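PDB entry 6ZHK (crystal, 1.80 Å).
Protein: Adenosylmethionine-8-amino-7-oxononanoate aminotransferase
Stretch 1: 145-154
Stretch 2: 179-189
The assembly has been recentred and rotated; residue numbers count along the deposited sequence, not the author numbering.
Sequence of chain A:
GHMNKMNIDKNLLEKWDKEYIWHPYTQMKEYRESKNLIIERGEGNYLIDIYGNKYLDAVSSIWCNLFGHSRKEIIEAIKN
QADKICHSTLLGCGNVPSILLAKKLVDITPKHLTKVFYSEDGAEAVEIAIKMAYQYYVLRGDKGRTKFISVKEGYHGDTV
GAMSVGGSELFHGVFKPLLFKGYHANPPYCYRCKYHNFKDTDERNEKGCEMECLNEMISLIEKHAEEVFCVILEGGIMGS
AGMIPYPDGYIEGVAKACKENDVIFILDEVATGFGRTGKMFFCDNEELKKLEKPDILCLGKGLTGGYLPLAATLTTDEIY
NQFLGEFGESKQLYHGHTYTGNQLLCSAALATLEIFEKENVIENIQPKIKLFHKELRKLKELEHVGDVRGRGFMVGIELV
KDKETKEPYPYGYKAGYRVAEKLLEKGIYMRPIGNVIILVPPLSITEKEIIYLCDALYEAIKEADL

Stretch 1 (145-154) RTKFISVKEG
Stretch 2 (179-189) LFKGYHANPPY

Strands 147-151 and 183-185 run parallel, with axes 29° apart and 4.3 Å at closest approach. Ile 149 pairs with Tyr 183, Ser 150 with His 184 and Val 151 with Ala 185, at CA-CA distances of 4.7 to 4.8 Å. Four backbone hydrogen bonds alternate in direction: Tyr 183 N to Phe 148 O, Ser 150 N to Tyr 183 O, Ala 185 N to Ser 150 O and Lys 152 N to Ala 185 O, each 2.9 Å. A type II turn, Val 151 to Gly 154, begins at the strand's last residue; Glu 153 has phi/psi 76/-2. A water donates to Thr 146 O and Lys 181 O.

Phe 148 (chi1 p, chi2 -89°) lays one ring face over Gly 182, whose CA is 3.8 Å from the ring centroid. The missing CB leaves room for the ring; it would clash with CE1. The edge of Phe 148 points toward the face of His 184 (chi1 m), centroids 5.5 Å apart. Phe 148 CD1 meets Phe 180 CE1 at 3.6 Å; Phe 180 has chi1 p.

The parallel register sets Ile 149 beside Tyr 183 and Val 151 beside Ala 185 on one sheet face.

Lys 152 (mttt) NZ donates a hydrogen bond to Asn 186 OD1, 3.1 Å. Tyr 189 OH (chi1 p) donates to Glu 153 OE1 (chi1 m, chi2 t) at 2.6 Å.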

ATOM      1  N   ARG A 145      -8.541 -25.892  -0.501  1.00 17.17           N
ATOM      2  CA  ARG A 145      -7.893 -25.163   0.596  1.00 18.77           C
ATOM      3  C   ARG A 145      -8.156 -23.659   0.476  1.00 16.27           C
ATOM      4  O   ARG A 145      -7.304 -22.923  -0.053  1.00 15.55           O
ATOM      5  CB  ARG A 145      -6.371 -25.355   0.524  1.00 18.15           C
ATOM      6  CG  ARG A 145      -5.910 -26.800   0.594  1.00 21.58           C
ATOM      7  CD  ARG A 145      -5.203 -26.814   1.916  1.00 26.68           C
ATOM      8  NE  ARG A 145      -4.267 -27.877   1.810  1.00 30.89           N
ATOM      9  CZ  ARG A 145      -3.352 -28.178   2.699  1.00 27.41           C
ATOM     10  NH1 ARG A 145      -3.141 -27.406   3.765  1.00 21.97           N
ATOM     11  NH2 ARG A 145      -2.588 -29.211   2.414  1.00 29.07           N
ATOM     12  N   THR A 146      -9.327 -23.250   0.966  1.00 15.83           N
ATOM     13  CA  THR A 146      -9.902 -21.942   0.716  1.00 17.09           C
ATOM     14  C   THR A 146     -10.105 -21.177   2.020  1.00 17.63           C
ATOM     15  O   THR A 146     -10.424 -19.995   1.992  1.00 18.01           O
ATOM     16  CB  THR A 146     -11.234 -22.047  -0.027  1.00 16.49           C
ATOM     17  OG1 THR A 146     -12.106 -22.776   0.815  1.00 18.49           O
ATOM     18  CG2 THR A 146     -11.129 -22.820  -1.321  1.00 20.60           C
ATOM     19  N   LYS A 147      -9.821 -21.817   3.158  1.00 17.20           N
ATOM     20  CA  LYS A 147     -10.055 -21.198   4.443  1.00 17.77           C
ATOM     21  C   LYS A 147      -8.722 -20.959   5.134  1.00 15.84           C
ATOM     22  O   LYS A 147      -7.661 -21.321   4.628  1.00 17.44           O
ATOM     23  CB  LYS A 147     -11.034 -22.028   5.292  1.00 20.51           C
ATOM     24  CG  LYS A 147     -12.489 -21.978   4.785  1.00 20.82           C
ATOM     25  CD  LYS A 147     -13.484 -22.672   5.702  1.00 29.88           C
ATOM     26  CE  LYS A 147     -14.929 -22.254   5.500  1.00 35.40           C
ATOM     27  NZ  LYS A 147     -15.346 -22.395   4.079  1.00 45.44           N
ATOM     28  N   PHE A 148      -8.784 -20.226   6.237  1.00 15.38           N
ATOM     29  CA  PHE A 148      -7.572 -19.943   6.976  1.00 15.67           C
ATOM     30  C   PHE A 148      -7.875 -20.119   8.457  1.00 15.98           C
ATOM     31  O   PHE A 148      -9.034 -20.199   8.843  1.00 15.53           O
ATOM     32  CB  PHE A 148      -7.122 -18.513   6.719  1.00 17.01           C
ATOM     33  CG  PHE A 148      -8.130 -17.547   7.230  1.00 16.32           C
ATOM     34  CD1 PHE A 148      -9.170 -17.119   6.420  1.00 16.83           C
ATOM     35  CD2 PHE A 148      -8.085 -17.129   8.563  1.00 16.80           C
ATOM     36  CE1 PHE A 148     -10.140 -16.292   6.935  1.00 16.32           C
ATOM     37  CE2 PHE A 148      -9.046 -16.284   9.076  1.00 16.82           C
ATOM     38  CZ  PHE A 148     -10.080 -15.860   8.238  1.00 17.92           C
ATOM     39  N   ILE A 149      -6.820 -20.169   9.247  1.00 13.25           N
ATOM     40  CA  ILE A 149      -6.957 -20.139  10.686  1.00 12.70           C
ATOM     41  C   ILE A 149      -6.169 -18.947  11.213  1.00 12.60           C
ATOM     42  O   ILE A 149      -4.998 -18.717  10.848  1.00 12.50           O
ATOM     43  CB  ILE A 149      -6.348 -21.435  11.287  1.00 13.97           C
ATOM     44  CG1 ILE A 149      -7.241 -22.643  10.991  1.00 13.52           C
ATOM     45  CG2 ILE A 149      -6.246 -21.216  12.792  1.00 14.66           C
ATOM     46  CD1 ILE A 149      -6.606 -23.999  11.336  1.00 14.74           C
ATOM     47  N   SER A 150      -6.789 -18.218  12.127  1.00 12.89           N
ATOM     48  CA  SER A 150      -6.094 -17.142  12.803  1.00 14.80           C
ATOM     49  C   SER A 150      -6.643 -17.072  14.241  1.00 15.33           C
ATOM     50  O   SER A 150      -7.144 -18.085  14.750  1.00 15.51           O
ATOM     51  CB  SER A 150      -6.333 -15.899  12.003  1.00 16.37           C
ATOM     52  OG  SER A 150      -5.592 -14.828  12.556  1.00 19.09           O
ATOM     53  N   VAL A 151      -6.517 -15.901  14.888  1.00 15.20           N
ATOM     54  CA  VAL A 151      -7.002 -15.711  16.258  1.00 16.52           C
ATOM     55  C   VAL A 151      -7.915 -14.516  16.361  1.00 19.15           C
ATOM     56  O   VAL A 151      -7.780 -13.538  15.637  1.00 20.70           O
ATOM     57  CB  VAL A 151      -5.863 -15.614  17.295  1.00 17.44           C
ATOM     58  CG1 VAL A 151      -5.168 -16.957  17.451  1.00 18.57           C
ATOM     59  CG2 VAL A 151      -4.868 -14.490  17.009  1.00 19.59           C
ATOM     60  N   LYS A 152      -8.881 -14.628  17.284  1.00 19.43           N
ATOM     61  CA  LYS A 152      -9.720 -13.487  17.616  1.00 19.86           C
ATOM     62  C   LYS A 152      -8.829 -12.368  18.170  1.00 17.22           C
ATOM     63  O   LYS A 152      -7.857 -12.646  18.898  1.00 17.73           O
ATOM     64  CB  LYS A 152     -10.747 -13.910  18.654  1.00 20.43           C
ATOM     65  CG  LYS A 152     -11.859 -14.835  18.137  1.00 23.32           C
ATOM     66  CD  LYS A 152     -12.643 -15.451  19.299  1.00 27.65           C
ATOM     67  CE  LYS A 152     -13.248 -16.792  18.932  1.00 33.70           C
ATOM     68  NZ  LYS A 152     -14.434 -17.121  19.762  1.00 45.45           N
ATOM     69  N   GLU A 153      -9.173 -11.138  17.780  1.00 17.08           N
ATOM     70  CA  GLU A 153      -8.493  -9.924  18.222  1.00 19.87           C
ATOM     71  C   GLU A 153      -7.158  -9.752  17.509  1.00 17.16           C
ATOM     72  O   GLU A 153      -6.477  -8.759  17.771  1.00 19.11           O
ATOM     73  CB  GLU A 153      -8.201  -9.904  19.739  1.00 22.02           C
ATOM     74  CG  GLU A 153      -9.415  -9.789  20.671  1.00 27.77           C
ATOM     75  CD  GLU A 153      -9.133  -9.996  22.171  1.00 33.77           C
ATOM     76  OE1 GLU A 153      -7.936  -9.989  22.604  1.00 37.77           O
ATOM     77  OE2 GLU A 153     -10.110 -10.205  22.927  1.00 42.32           O
ATOM     78  N   GLY A 154      -6.734 -10.676  16.640  1.00 16.99           N
ATOM     79  CA  GLY A 154      -5.511 -10.429  15.882  1.00 16.36           C
ATOM     80  C   GLY A 154      -5.729  -9.309  14.850  1.00 15.59           C
ATOM     81  O   GLY A 154      -6.863  -9.024  14.478  1.00 16.06           O
ATOM     82  N   LEU A 179     -15.867 -10.052   3.522  1.00 13.98           N
ATOM     83  CA  LEU A 179     -14.659 -10.768   3.943  1.00 15.12           C
ATOM     84  C   LEU A 179     -14.768 -12.261   3.611  1.00 16.31           C
ATOM     85  O   LEU A 179     -15.858 -12.834   3.650  1.00 15.53           O
ATOM     86  CB  LEU A 179     -14.517 -10.611   5.447  1.00 13.70           C
ATOM     87  CG  LEU A 179     -14.549  -9.177   5.994  1.00 16.71           C
ATOM     88  CD1 LEU A 179     -14.290  -9.229   7.526  1.00 14.49           C
ATOM     89  CD2 LEU A 179     -13.475  -8.347   5.278  1.00 14.62           C
ATOM     90  N   PHE A 180     -13.629 -12.880   3.294  1.00 13.70           N
ATOM     91  CA  PHE A 180     -13.656 -14.314   3.050  1.00 15.74           C
ATOM     92  C   PHE A 180     -13.510 -14.982   4.412  1.00 16.49           C
ATOM     93  O   PHE A 180     -12.926 -14.389   5.315  1.00 15.43           O
ATOM     94  CB  PHE A 180     -12.606 -14.783   2.023  1.00 14.50           C
ATOM     95  CG  PHE A 180     -11.180 -14.429   2.358  1.00 13.00           C
ATOM     96  CD1 PHE A 180     -10.454 -15.182   3.276  1.00 11.85           C
ATOM     97  CD2 PHE A 180     -10.578 -13.328   1.779  1.00 13.53           C
ATOM     98  CE1 PHE A 180      -9.138 -14.878   3.569  1.00 11.83           C
ATOM     99  CE2 PHE A 180      -9.269 -12.994   2.092  1.00 14.52           C
ATOM    100  CZ  PHE A 180      -8.530 -13.798   2.965  1.00 15.73           C
ATOM    101  N   LYS A 181     -14.069 -16.199   4.571  1.00 18.48           N
ATOM    102  CA  LYS A 181     -14.295 -16.726   5.899  1.00 14.93           C
ATOM    103  C   LYS A 181     -13.247 -17.775   6.281  1.00 13.56           C
ATOM    104  O   LYS A 181     -12.673 -18.480   5.455  1.00 13.49           O
ATOM    105  CB  LYS A 181     -15.740 -17.247   6.007  1.00 19.78           C
ATOM    106  CG  LYS A 181     -16.824 -16.232   5.669  1.00 21.50           C
ATOM    107  CD  LYS A 181     -16.721 -15.012   6.594  1.00 25.42           C
ATOM    108  CE  LYS A 181     -17.839 -13.974   6.436  1.00 30.22           C
ATOM    109  NZ  LYS A 181     -17.902 -13.468   5.042  1.00 27.61           N
ATOM    110  N   GLY A 182     -13.092 -17.985   7.584  1.00 13.53           N
ATOM    111  CA  GLY A 182     -12.136 -18.976   8.066  1.00 13.87           C
ATOM    112  C   GLY A 182     -12.474 -19.329   9.510  1.00 18.07           C
ATOM    113  O   GLY A 182     -13.628 -19.246   9.898  1.00 18.58           O
ATOM    114  N   TYR A 183     -11.457 -19.666  10.309  1.00 15.64           N
ATOM    115  CA  TYR A 183     -11.628 -20.083  11.693  1.00 17.06           C
ATOM    116  C   TYR A 183     -10.769 -19.211  12.603  1.00 18.74           C
ATOM    117  O   TYR A 183      -9.596 -18.943  12.292  1.00 19.75           O
ATOM    118  CB  TYR A 183     -11.130 -21.516  11.839  1.00 18.78           C
ATOM    119  CG  TYR A 183     -11.885 -22.435  10.897  1.00 18.89           C
ATOM    120  CD1 TYR A 183     -13.186 -22.824  11.215  1.00 21.22           C
ATOM    121  CD2 TYR A 183     -11.346 -22.855   9.690  1.00 20.21           C
ATOM    122  CE1 TYR A 183     -13.928 -23.614  10.353  1.00 23.97           C
ATOM    123  CE2 TYR A 183     -12.072 -23.671   8.812  1.00 20.34           C
ATOM    124  CZ  TYR A 183     -13.363 -24.059   9.166  1.00 23.96           C
ATOM    125  OH  TYR A 183     -14.171 -24.813   8.378  1.00 25.49           O
ATOM    126  N   HIS A 184     -11.323 -18.787  13.740  1.00 18.16           N
ATOM    127  CA  HIS A 184     -10.474 -17.991  14.618  1.00 18.83           C
ATOM    128  C   HIS A 184     -10.438 -18.681  15.970  1.00 20.66           C
ATOM    129  O   HIS A 184     -11.498 -18.878  16.554  1.00 21.87           O
ATOM    130  CB  HIS A 184     -11.092 -16.621  14.837  1.00 18.75           C
ATOM    131  CG  HIS A 184     -10.928 -15.723  13.682  1.00 21.95           C
ATOM    132  ND1 HIS A 184     -11.874 -15.657  12.677  1.00 20.56           N
ATOM    133  CD2 HIS A 184      -9.930 -14.885  13.341  1.00 17.63           C
ATOM    134  CE1 HIS A 184     -11.468 -14.760  11.780  1.00 20.25           C
ATOM    135  NE2 HIS A 184     -10.303 -14.289  12.164  1.00 20.57           N
ATOM    136  N   ALA A 185      -9.239 -19.064  16.425  1.00 21.01           N
ATOM    137  CA  ALA A 185      -9.103 -19.576  17.773  1.00 20.92           C
ATOM    138  C   ALA A 185      -9.257 -18.437  18.792  1.00 24.37           C
ATOM    139  O   ALA A 185      -9.184 -17.243  18.455  1.00 21.87           O
ATOM    140  CB  ALA A 185      -7.787 -20.239  17.916  1.00 17.66           C
ATOM    141  N   ASN A 186      -9.425 -18.819  20.073  1.00 21.66           N
ATOM    142  CA  ASN A 186      -9.516 -17.793  21.095  1.00 25.90           C
ATOM    143  C   ASN A 186      -8.148 -17.154  21.273  1.00 27.80           C
ATOM    144  O   ASN A 186      -7.123 -17.806  21.063  1.00 25.77           O
ATOM    145  CB  ASN A 186     -10.013 -18.312  22.444  1.00 30.48           C
ATOM    146  CG  ASN A 186     -11.467 -18.712  22.368  1.00 35.82           C
ATOM    147  OD1 ASN A 186     -12.300 -17.950  21.865  1.00 37.46           O
ATOM    148  ND2 ASN A 186     -11.755 -19.909  22.857  1.00 33.97           N
ATOM    149  N   PRO A 187      -8.123 -15.864  21.668  1.00 27.63           N
ATOM    150  CA  PRO A 187      -6.869 -15.130  21.790  1.00 32.07           C
ATOM    151  C   PRO A 187      -5.856 -15.990  22.539  1.00 34.25           C
ATOM    152  O   PRO A 187      -6.167 -16.572  23.576  1.00 29.49           O
ATOM    153  CB  PRO A 187      -7.273 -13.904  22.622  1.00 35.52           C
ATOM    154  CG  PRO A 187      -8.719 -13.677  22.230  1.00 35.00           C
ATOM    155  CD  PRO A 187      -9.298 -15.073  22.075  1.00 29.23           C
ATOM    156  N   PRO A 188      -4.608 -16.083  22.026  1.00 40.41           N
ATOM    157  CA  PRO A 188      -3.603 -16.993  22.581  1.00 36.58           C
ATOM    158  C   PRO A 188      -3.349 -16.854  24.081  1.00 41.68           C
ATOM    159  O   PRO A 188      -2.865 -17.806  24.705  1.00 40.78           O
ATOM    160  CB  PRO A 188      -2.317 -16.627  21.852  1.00 38.34           C
ATOM    161  CG  PRO A 188      -2.764 -15.934  20.563  1.00 44.07           C
ATOM    162  CD  PRO A 188      -4.120 -15.319  20.860  1.00 45.51           C
ATOM    163  N   TYR A 189      -3.594 -15.655  24.639  1.00 39.06           N
ATOM    164  CA  TYR A 189      -3.427 -15.475  26.076  1.00 37.17           C
ATOM    165  C   TYR A 189      -4.561 -16.228  26.784  1.00 41.86           C
ATOM    166  O   TYR A 189      -4.715 -15.911  27.972  1.00 55.28           O
ATOM    167  CB  TYR A 189      -3.410 -13.990  26.492  1.00 39.45           C
ATOM    168  CG  TYR A 189      -4.645 -13.203  26.102  1.00 30.48           C
ATOM    169  CD1 TYR A 189      -5.745 -13.123  26.941  1.00 37.03           C
ATOM    170  CD2 TYR A 189      -4.703 -12.504  24.897  1.00 36.56           C
ATOM    171  CE1 TYR A 189      -6.869 -12.394  26.577  1.00 34.58           C
ATOM    172  CE2 TYR A 189      -5.816 -11.773  24.512  1.00 31.72           C
ATOM    173  CZ  TYR A 189      -6.907 -11.723  25.368  1.00 34.14           C
ATOM    174  OH  TYR A 189      -8.031 -11.050  25.000  1.00 39.25           O
TER
HETATM  175  O   HOH W   1     -12.308 -18.617   2.554  1.00 18.55           O